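Local coordinates for mobilization protein A (Pseudomonas aeruginosa, PDB 2NS6) that nicks one DNA strand at the plasmid's origin of transfer and helps unwind it there, as the relaxase of the conjugation relaxosome, at residues 23-28 against 119-124; 55-60 against 105-110; 141-146 against 152-157. All blocks are in the same frame, centred on the assembly; numbering follows the deposited sequence.

Interactions 1 and 2 are two contacts of one face of the five-stranded antiparallel sheet: helix 18-26 meets strand 117-124 in the first, and helix 53-63 meets strand 106-113 in the second. Their centres are about 9 Å apart, and the two strands are neighbours, joined by backbone pairs such as Met123 N to Thr107 O at 2.9 Å. Interaction 1 lies at the active site, with Tyr24 on its helix and two manganese-binding histidines on its strand; interaction 2 continues the same layer away from that metal. Interaction 3 is a separate loop closure, its centre about 26 Å from that of interaction 1 and about 19 Å from that of interaction 2, remote from the annotated sites.

Interaction 1 (23-28 against 119-124); sequences DYIQRE and HCHLMI. With MN (manganese (II) ion), chain B.
Ile25 packs both its branches on strand 119-124. CG2 reaches the His121 stem, 3.8 Å from CB, and continues against the root of the imidazole obliquely, while CD1 of the longer branch ends 3.9 Å from Met123 SD and stays close to the His121 stem as well. The fork depends on the isoleucine's first torsion: with chi1 at 66°, CG1 sits between the backbone N and the carbonyl carbon, and CG2 lies beside the N. His121 and Met123 are two apart on the strand and both turn their side chains toward the helix, so that Ile25 packs between the CB of His121 and the sulfur of Met123.

Beyond this packing, His121 carries its ring out to the manganese, which NE2 binds at 2.4 Å; His119 NE2 binds the same ion at 2.3 Å, and a water adds another ligand. His119 and His121, separated by Cys120, form the His-hydrophobic-His signature of HUH relaxases, and His111 of the neighbouring strand completes the three-histidine site through its ND1. His121 ND1 is buried here and has no partner in the model.

The helix takes part in the second shell as well. Ile25 O accepts a hydrogen bond from His111 NE2, which probably helps to orient that ring with ND1 toward the metal. One residue earlier, Tyr24, the nucleophile that becomes linked to DNA, holds its OH 6.5 Å from the manganese. The helix ends after Gln26 in a Schellman motif, where Arg27 has positive phi; Glu28 N returns to Asp23 O at 2.8 Å, and Arg27 NH1 forms a salt bridge with Asp34.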
loop_
_atom_site.group_PDB
_atom_site.type_symbol
_atom_site.label_atom_id
_atom_site.label_comp_id
_atom_site.label_asym_id
_atom_site.label_seq_id
_atom_site.Cartn_x
_atom_site.Cartn_y
_atom_site.Cartn_z
ATOM N N ASP A 23 -4.169 -9.691 5.291
ATOM C CA ASP A 23 -5.382 -10.255 5.873
ATOM C C ASP A 23 -5.816 -9.527 7.135
ATOM O O ASP A 23 -7.010 -9.332 7.366
ATOM C CB ASP A 23 -5.190 -11.744 6.164
ATOM C CG ASP A 23 -5.452 -12.610 4.942
ATOM O OD1 ASP A 23 -5.395 -12.074 3.816
ATOM O OD2 ASP A 23 -5.708 -13.821 5.107
ATOM N N TYR A 24 -4.849 -9.116 7.944
ATOM C CA TYR A 24 -5.161 -8.410 9.174
ATOM C C TYR A 24 -5.781 -7.034 8.910
ATOM O O TYR A 24 -6.900 -6.763 9.362
ATOM C CB TYR A 24 -3.903 -8.270 10.030
ATOM C CG TYR A 24 -4.158 -7.657 11.390
ATOM C CD1 TYR A 24 -4.952 -8.304 12.334
ATOM C CD2 TYR A 24 -3.601 -6.428 11.729
ATOM C CE1 TYR A 24 -5.182 -7.739 13.591
ATOM C CE2 TYR A 24 -3.822 -5.855 12.975
ATOM C CZ TYR A 24 -4.611 -6.516 13.900
ATOM O OH TYR A 24 -4.818 -5.952 15.133
ATOM N N ILE A 25 -5.085 -6.169 8.170
ATOM C CA ILE A 25 -5.633 -4.835 7.909
ATOM C C ILE A 25 -6.947 -4.847 7.124
ATOM O O ILE A 25 -7.775 -3.955 7.288
ATOM C CB ILE A 25 -4.616 -3.904 7.190
ATOM C CG1 ILE A 25 -4.304 -4.414 5.784
ATOM C CG2 ILE A 25 -3.352 -3.794 8.018
ATOM C CD1 ILE A 25 -3.550 -3.391 4.933
ATOM N N GLN A 26 -7.151 -5.850 6.278
ATOM C CA GLN A 26 -8.408 -5.917 5.530
ATOM C C GLN A 26 -9.436 -6.778 6.272
ATOM O O GLN A 26 -10.586 -6.876 5.851
ATOM C CB GLN A 26 -8.202 -6.526 4.141
ATOM C CG GLN A 26 -7.401 -5.691 3.147
ATOM C CD GLN A 26 -7.308 -6.382 1.796
ATOM O OE1 GLN A 26 -6.589 -7.371 1.635
ATOM N NE2 GLN A 26 -8.053 -5.875 0.824
ATOM N N ARG A 27 -9.016 -7.398 7.369
ATOM C CA ARG A 27 -9.881 -8.295 8.139
ATOM C C ARG A 27 -10.470 -9.377 7.229
ATOM O O ARG A 27 -11.686 -9.593 7.180
ATOM C CB ARG A 27 -10.994 -7.514 8.869
ATOM C CG ARG A 27 -10.474 -6.633 10.019
ATOM C CD ARG A 27 -9.556 -7.435 10.952
ATOM N NE ARG A 27 -8.694 -6.617 11.818
ATOM C CZ ARG A 27 -9.095 -5.984 12.916
ATOM N NH1 ARG A 27 -10.359 -6.052 13.309
ATOM N NH2 ARG A 27 -8.223 -5.303 13.642
ATOM N N GLU A 28 -9.578 -10.046 6.499
ATOM C CA GLU A 28 -9.948 -11.130 5.588
ATOM C C GLU A 28 -9.396 -12.431 6.159
ATOM O O GLU A 28 -8.766 -12.442 7.222
ATOM C CB GLU A 28 -9.352 -10.901 4.187
ATOM C CG GLU A 28 -9.845 -9.650 3.464
ATOM C CD GLU A 28 -11.192 -9.842 2.780
ATOM O OE1 GLU A 28 -12.107 -10.431 3.394
ATOM O OE2 GLU A 28 -11.339 -9.387 1.621
ATOM N N HIS A 119 -8.041 5.868 10.771
ATOM C CA HIS A 119 -6.703 5.840 10.186
ATOM C C HIS A 119 -6.614 4.892 8.993
ATOM O O HIS A 119 -7.494 4.051 8.776
ATOM C CB HIS A 119 -5.660 5.457 11.247
ATOM C CG HIS A 119 -5.967 4.180 11.963
ATOM N ND1 HIS A 119 -6.950 4.089 12.923
ATOM C CD2 HIS A 119 -5.437 2.939 11.844
ATOM C CE1 HIS A 119 -7.015 2.844 13.364
ATOM N NE2 HIS A 119 -6.107 2.127 12.726
ATOM N N CYS A 120 -5.537 5.026 8.226
ATOM C CA CYS A 120 -5.340 4.208 7.038
ATOM C C CYS A 120 -4.034 3.416 7.031
ATOM O O CYS A 120 -2.970 3.962 7.314
ATOM C CB CYS A 120 -5.393 5.105 5.799
ATOM S SG CYS A 120 -5.139 4.227 4.243
ATOM N N HIS A 121 -4.116 2.124 6.724
ATOM C CA HIS A 121 -2.922 1.281 6.644
ATOM C C HIS A 121 -2.699 1.071 5.148
ATOM O O HIS A 121 -3.626 0.722 4.428
ATOM C CB HIS A 121 -3.149 -0.071 7.327
ATOM C CG HIS A 121 -3.229 0.007 8.819
ATOM N ND1 HIS A 121 -2.123 -0.115 9.632
ATOM C CD2 HIS A 121 -4.285 0.198 9.647
ATOM C CE1 HIS A 121 -2.495 -0.005 10.897
ATOM N NE2 HIS A 121 -3.801 0.185 10.931
ATOM N N LEU A 122 -1.479 1.291 4.679
ATOM C CA LEU A 122 -1.206 1.134 3.258
ATOM C C LEU A 122 0.109 0.410 3.028
ATOM O O LEU A 122 1.165 0.871 3.458
ATOM C CB LEU A 122 -1.200 2.518 2.588
ATOM C CG LEU A 122 -0.936 2.769 1.096
ATOM C CD1 LEU A 122 0.499 3.164 0.936
ATOM C CD2 LEU A 122 -1.298 1.580 0.232
ATOM N N MET A 123 0.043 -0.747 2.380
ATOM C CA MET A 123 1.261 -1.483 2.097
ATOM C C MET A 123 1.572 -1.364 0.620
ATOM O O MET A 123 0.711 -1.567 -0.240
ATOM C CB MET A 123 1.151 -2.947 2.555
ATOM C CG MET A 123 -0.175 -3.620 2.326
ATOM S SD MET A 123 -0.425 -5.126 3.373
ATOM C CE MET A 123 0.765 -6.300 2.638
ATOM N N ILE A 124 2.815 -0.990 0.347
ATOM C CA ILE A 124 3.303 -0.778 -1.008
ATOM C C ILE A 124 4.406 -1.741 -1.379
ATOM O O ILE A 124 5.399 -1.870 -0.660
ATOM C CB ILE A 124 3.875 0.629 -1.155
ATOM C CG1 ILE A 124 2.887 1.645 -0.586
ATOM C CG2 ILE A 124 4.189 0.915 -2.612
ATOM C CD1 ILE A 124 3.373 3.067 -0.695
HETATM MN MN MN B . -5.600 -0.067 12.482
HETATM O O HOH W 1 -7.217 -0.295 14.201
#

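Interaction 2 (55-60 against 105-110); sequences DYWDAA and PYTLAI
Thr107 OG1 is held by two groups: the indole of Trp57 from the helix and the Ser43 hydroxyl from strand 38-44. Trp57 NE1 donates to Thr107 OG1 over 3.0 Å, with an N-H...O angle of 156°. The oxygen lies in the indole plane, 3° out of it, at the edge formed by NE1 and CZ2, with Trp57 CZ2 3.7 Å from the same Thr107 OG1. Although the Trp57 CB does not aim at the strand, a chi1 of -55° swings the indole round until its nitrogen edge arrives there. The Thr107 side chain runs past it in the opposite direction.

One residue back on the helix, Tyr56 makes the apolar half of the contact. The Pro105 and Tyr56 side chains run at about a right angle to each other, and Pro105 lays CB over one face of the phenol ring, 4.0 Å from the Tyr56 ring centroid, a CH-pi contact. Pro105 CG sits nearer the phenol end, 3.7 Å from Tyr56 CZ. The two aromatic side chains also touch each other, with Tyr56 CD2 over a face of the indole. The phenol oxygen is itself satisfied by Ser125 OG and Trp139 NE1, so both aromatic residues have their polar atoms bonded although they are buried.

Helix 53-63 thus packs on the start of strand 106-113 on the same side of the sheet as helix 18-26, to which Asp58 is tied by a salt bridge with Arg19. Trp57 also touches Met123 on the adjoining strand 117-124. Tyr106, pointing away from the helix, faces helix 84-99 on the other side.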
loop_
_atom_site.group_PDB
_atom_site.type_symbol
_atom_site.label_atom_id
_atom_site.label_comp_id
_atom_site.label_asym_id
_atom_site.label_seq_id
_atom_site.Cartn_x
_atom_site.Cartn_y
_atom_site.Cartn_z
ATOM N N ASP A 55 -3.362 -12.872 -3.431
ATOM C CA ASP A 55 -2.513 -13.705 -4.279
ATOM C C ASP A 55 -1.149 -13.046 -4.488
ATOM O O ASP A 55 -0.132 -13.731 -4.570
ATOM C CB ASP A 55 -3.180 -13.978 -5.640
ATOM C CG ASP A 55 -4.544 -14.641 -5.507
ATOM O OD1 ASP A 55 -4.782 -15.367 -4.517
ATOM O OD2 ASP A 55 -5.384 -14.447 -6.410
ATOM N N TYR A 56 -1.118 -11.718 -4.555
ATOM C CA TYR A 56 0.146 -11.016 -4.755
ATOM C C TYR A 56 1.035 -11.134 -3.516
ATOM O O TYR A 56 2.241 -11.378 -3.617
ATOM C CB TYR A 56 -0.108 -9.534 -5.060
ATOM C CG TYR A 56 1.140 -8.763 -5.426
ATOM C CD1 TYR A 56 1.601 -8.732 -6.741
ATOM C CD2 TYR A 56 1.879 -8.094 -4.452
ATOM C CE1 TYR A 56 2.764 -8.060 -7.081
ATOM C CE2 TYR A 56 3.050 -7.415 -4.780
ATOM C CZ TYR A 56 3.487 -7.403 -6.097
ATOM O OH TYR A 56 4.646 -6.745 -6.439
ATOM N N TRP A 57 0.442 -10.959 -2.343
ATOM C CA TRP A 57 1.200 -11.038 -1.108
ATOM C C TRP A 57 1.656 -12.461 -0.807
ATOM O O TRP A 57 2.716 -12.664 -0.203
ATOM C CB TRP A 57 0.368 -10.459 0.032
ATOM C CG TRP A 57 -0.072 -9.060 -0.295
ATOM C CD1 TRP A 57 -1.349 -8.621 -0.469
ATOM C CD2 TRP A 57 0.782 -7.935 -0.542
ATOM N NE1 TRP A 57 -1.350 -7.286 -0.807
ATOM C CE2 TRP A 57 -0.053 -6.840 -0.852
ATOM C CE3 TRP A 57 2.176 -7.742 -0.517
ATOM C CZ2 TRP A 57 0.458 -5.566 -1.154
ATOM C CZ3 TRP A 57 2.683 -6.480 -0.813
ATOM C CH2 TRP A 57 1.818 -5.405 -1.123
ATOM N N ASP A 58 0.864 -13.439 -1.241
ATOM C CA ASP A 58 1.221 -14.848 -1.050
ATOM C C ASP A 58 2.518 -15.108 -1.823
ATOM O O ASP A 58 3.454 -15.706 -1.294
ATOM C CB ASP A 58 0.136 -15.789 -1.608
ATOM C CG ASP A 58 -1.094 -15.910 -0.704
ATOM O OD1 ASP A 58 -0.965 -15.840 0.538
ATOM O OD2 ASP A 58 -2.206 -16.106 -1.255
ATOM N N ALA A 59 2.556 -14.665 -3.079
ATOM C CA ALA A 59 3.730 -14.852 -3.934
ATOM C C ALA A 59 4.929 -14.144 -3.326
ATOM O O ALA A 59 6.011 -14.721 -3.203
ATOM C CB ALA A 59 3.456 -14.310 -5.343
ATOM N N ALA A 60 4.739 -12.884 -2.951
ATOM C CA ALA A 60 5.819 -12.126 -2.344
ATOM C C ALA A 60 6.435 -12.942 -1.199
ATOM O O ALA A 60 7.650 -13.057 -1.113
ATOM C CB ALA A 60 5.289 -10.794 -1.825
ATOM N N PRO A 105 2.271 -2.103 -7.010
ATOM C CA PRO A 105 1.088 -2.765 -6.455
ATOM C C PRO A 105 0.937 -2.329 -5.002
ATOM O O PRO A 105 1.930 -2.090 -4.315
ATOM C CB PRO A 105 1.429 -4.249 -6.579
ATOM C CG PRO A 105 2.321 -4.286 -7.817
ATOM C CD PRO A 105 3.209 -3.085 -7.592
ATOM N N TYR A 106 -0.302 -2.209 -4.538
ATOM C CA TYR A 106 -0.544 -1.798 -3.166
ATOM C C TYR A 106 -1.891 -2.292 -2.707
ATOM O O TYR A 106 -2.731 -2.669 -3.518
ATOM C CB TYR A 106 -0.520 -0.267 -3.046
ATOM C CG TYR A 106 -1.764 0.414 -3.587
ATOM C CD1 TYR A 106 -2.912 0.555 -2.800
ATOM C CD2 TYR A 106 -1.809 0.876 -4.897
ATOM C CE1 TYR A 106 -4.075 1.140 -3.319
ATOM C CE2 TYR A 106 -2.959 1.457 -5.422
ATOM C CZ TYR A 106 -4.085 1.585 -4.635
ATOM O OH TYR A 106 -5.225 2.136 -5.180
ATOM N N THR A 107 -2.070 -2.283 -1.388
ATOM C CA THR A 107 -3.315 -2.659 -0.749
ATOM C C THR A 107 -3.445 -1.686 0.414
ATOM O O THR A 107 -2.482 -1.450 1.153
ATOM C CB THR A 107 -3.288 -4.107 -0.203
ATOM O OG1 THR A 107 -3.226 -5.037 -1.294
ATOM C CG2 THR A 107 -4.541 -4.396 0.611
ATOM N N LEU A 108 -4.623 -1.091 0.559
ATOM C CA LEU A 108 -4.843 -0.156 1.648
ATOM C C LEU A 108 -6.164 -0.457 2.315
ATOM O O LEU A 108 -7.076 -1.014 1.711
ATOM C CB LEU A 108 -4.845 1.288 1.135
ATOM C CG LEU A 108 -6.033 1.807 0.328
ATOM C CD1 LEU A 108 -7.112 2.318 1.263
ATOM C CD2 LEU A 108 -5.576 2.941 -0.585
ATOM N N ALA A 109 -6.267 -0.084 3.577
ATOM C CA ALA A 109 -7.494 -0.309 4.301
ATOM C C ALA A 109 -7.679 0.879 5.233
ATOM O O ALA A 109 -6.701 1.446 5.737
ATOM C CB ALA A 109 -7.389 -1.616 5.092
ATOM N N ILE A 110 -8.926 1.275 5.432
ATOM C CA ILE A 110 -9.252 2.381 6.338
ATOM C C ILE A 110 -9.850 1.733 7.586
ATOM O O ILE A 110 -10.715 0.867 7.479
ATOM C CB ILE A 110 -10.307 3.348 5.712
ATOM C CG1 ILE A 110 -9.653 4.210 4.624
ATOM C CG2 ILE A 110 -10.921 4.232 6.812
ATOM C CD1 ILE A 110 -10.631 5.086 3.830
#

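Interaction 3 (141-146 against 152-157); sequences KRYNGK and GAQKTE
Lys141 meets Gly152 through its carbonyl: Lys141 O lies 3.3 Å from Gly152 CA in a C-H...O contact. Because Gly152 has no side chain, the two backbones can come this close, and the CA atoms of Lys141 and Gly152 are 4.3 Å apart. The same carbonyl oxygen also accepts from Arg127 NH1, which bonds to Ala153 O as well and so bridges the two segments. The lysine's aliphatic chain leads off elsewhere.

Next, Arg142 O takes the direct backbone bond, from Gly152 N at 2.8 Å. At the hydrogen it is nearly straight, 175°, yet the donor stands well above the carbonyl plane. The arginine side chain turns away.

Tyr143 makes the broad contact. With CG anti to the backbone N (chi1 -178°), its ring covers the Gln154 side chain, whose CB lies over the middle of one face, 3.4 Å from the Tyr143 ring centroid, in a CH-pi contact. Gln154 then runs out fully extended beneath the same face, and its amide stacks on the ring with the two planes 16° apart; Gln154 CD comes 3.7 Å from Tyr143 CE2. At the ring's edge, near its plane, Gly152 O approaches Tyr143 CD1 to 3.2 Å.

Past the tyrosine the chain leaves the second segment. Asn144 OD1 bonds to Thr147 N and helps to shape the turn back. A segment without helix or strand whose ends nearly meet, closed here by one backbone bond and a stacked tyrosine, fits the definition of an omega loop, set between helices 136-139 and 164-181.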
loop_
_atom_site.group_PDB
_atom_site.type_symbol
_atom_site.label_atom_id
_atom_site.label_comp_id
_atom_site.label_asym_id
_atom_site.label_seq_id
_atom_site.Cartn_x
_atom_site.Cartn_y
_atom_site.Cartn_z
ATOM N N LYS A 141 11.619 -12.388 -9.193
ATOM C CA LYS A 141 12.988 -12.733 -9.541
ATOM C C LYS A 141 13.709 -11.438 -9.882
ATOM O O LYS A 141 13.094 -10.363 -9.928
ATOM C CB LYS A 141 13.008 -13.688 -10.741
ATOM C CG LYS A 141 12.443 -15.076 -10.439
ATOM C CD LYS A 141 12.182 -15.878 -11.713
ATOM C CE LYS A 141 11.766 -17.310 -11.393
ATOM N NZ LYS A 141 10.696 -17.806 -12.324
ATOM N N ARG A 142 15.016 -11.537 -10.106
ATOM C CA ARG A 142 15.824 -10.379 -10.451
ATOM C C ARG A 142 15.374 -9.835 -11.794
ATOM O O ARG A 142 14.907 -10.581 -12.649
ATOM C CB ARG A 142 17.302 -10.768 -10.509
ATOM C CG ARG A 142 17.825 -11.294 -9.184
ATOM C CD ARG A 142 19.276 -11.743 -9.260
ATOM N NE ARG A 142 19.688 -12.400 -8.019
ATOM C CZ ARG A 142 19.723 -11.804 -6.829
ATOM N NH1 ARG A 142 19.374 -10.529 -6.705
ATOM N NH2 ARG A 142 20.102 -12.487 -5.758
ATOM N N TYR A 143 15.512 -8.526 -11.964
ATOM C CA TYR A 143 15.117 -7.859 -13.199
ATOM C C TYR A 143 16.160 -8.089 -14.286
ATOM O O TYR A 143 17.356 -8.127 -14.004
ATOM C CB TYR A 143 14.976 -6.359 -12.944
ATOM C CG TYR A 143 14.526 -5.558 -14.140
ATOM C CD1 TYR A 143 13.270 -5.764 -14.706
ATOM C CD2 TYR A 143 15.337 -4.563 -14.681
ATOM C CE1 TYR A 143 12.833 -4.992 -15.779
ATOM C CE2 TYR A 143 14.908 -3.787 -15.751
ATOM C CZ TYR A 143 13.658 -4.005 -16.293
ATOM O OH TYR A 143 13.219 -3.219 -17.337
ATOM N N ASN A 144 15.703 -8.235 -15.525
ATOM C CA ASN A 144 16.605 -8.443 -16.653
ATOM C C ASN A 144 16.479 -7.266 -17.615
ATOM O O ASN A 144 15.655 -7.284 -18.530
ATOM C CB ASN A 144 16.267 -9.750 -17.381
ATOM C CG ASN A 144 17.373 -10.197 -18.324
ATOM O OD1 ASN A 144 17.809 -9.442 -19.185
ATOM N ND2 ASN A 144 17.828 -11.434 -18.159
ATOM N N GLY A 145 17.306 -6.247 -17.399
ATOM C CA GLY A 145 17.274 -5.059 -18.236
ATOM C C GLY A 145 17.336 -5.299 -19.733
ATOM O O GLY A 145 16.696 -4.586 -20.508
ATOM N N LYS A 146 18.106 -6.296 -20.153
ATOM C CA LYS A 146 18.222 -6.596 -21.572
ATOM C C LYS A 146 16.908 -7.126 -22.127
ATOM O O LYS A 146 16.430 -6.661 -23.161
ATOM C CB LYS A 146 19.339 -7.622 -21.813
ATOM C CG LYS A 146 20.729 -7.123 -21.428
ATOM C CD LYS A 146 21.154 -5.954 -22.301
ATOM C CE LYS A 146 22.248 -5.134 -21.632
ATOM N NZ LYS A 146 22.677 -3.981 -22.486
ATOM N N GLY A 152 12.228 -10.824 -13.495
ATOM C CA GLY A 152 11.204 -10.353 -12.586
ATOM C C GLY A 152 10.897 -8.891 -12.807
ATOM O O GLY A 152 11.546 -8.227 -13.618
ATOM N N ALA A 153 9.890 -8.388 -12.102
ATOM C CA ALA A 153 9.535 -6.983 -12.227
ATOM C C ALA A 153 10.705 -6.212 -11.641
ATOM O O ALA A 153 11.349 -6.680 -10.699
ATOM C CB ALA A 153 8.260 -6.685 -11.448
ATOM N N GLN A 154 10.984 -5.041 -12.205
ATOM C CA GLN A 154 12.083 -4.205 -11.739
ATOM C C GLN A 154 11.733 -3.592 -10.388
ATOM O O GLN A 154 10.575 -3.255 -10.132
ATOM C CB GLN A 154 12.370 -3.095 -12.761
ATOM C CG GLN A 154 13.448 -2.099 -12.343
ATOM C CD GLN A 154 13.774 -1.080 -13.436
ATOM O OE1 GLN A 154 12.882 -0.600 -14.141
ATOM N NE2 GLN A 154 15.053 -0.735 -13.565
ATOM N N LYS A 155 12.731 -3.473 -9.518
ATOM C CA LYS A 155 12.523 -2.889 -8.198
ATOM C C LYS A 155 12.658 -1.373 -8.287
ATOM O O LYS A 155 13.333 -0.858 -9.175
ATOM C CB LYS A 155 13.562 -3.426 -7.209
ATOM C CG LYS A 155 13.339 -4.862 -6.735
ATOM C CD LYS A 155 14.567 -5.369 -5.972
ATOM C CE LYS A 155 14.318 -6.706 -5.267
ATOM N NZ LYS A 155 13.432 -6.596 -4.059
ATOM N N THR A 156 11.994 -0.651 -7.388
ATOM C CA THR A 156 12.111 0.798 -7.391
ATOM C C THR A 156 12.875 1.254 -6.162
ATOM O O THR A 156 12.794 0.632 -5.103
ATOM C CB THR A 156 10.751 1.506 -7.413
ATOM O OG1 THR A 156 10.967 2.923 -7.429
ATOM C CG2 THR A 156 9.922 1.144 -6.193
ATOM N N GLU A 157 13.624 2.340 -6.309
ATOM C CA GLU A 157 14.400 2.877 -5.202
ATOM C C GLU A 157 13.746 4.142 -4.655
ATOM O O GLU A 157 14.239 4.731 -3.696
ATOM C CB GLU A 157 15.816 3.229 -5.666
ATOM C CG GLU A 157 16.533 2.131 -6.448
ATOM C CD GLU A 157 16.646 0.844 -5.679
ATOM O OE1 GLU A 157 17.160 0.870 -4.542
ATOM O OE2 GLU A 157 16.223 -0.205 -6.213
#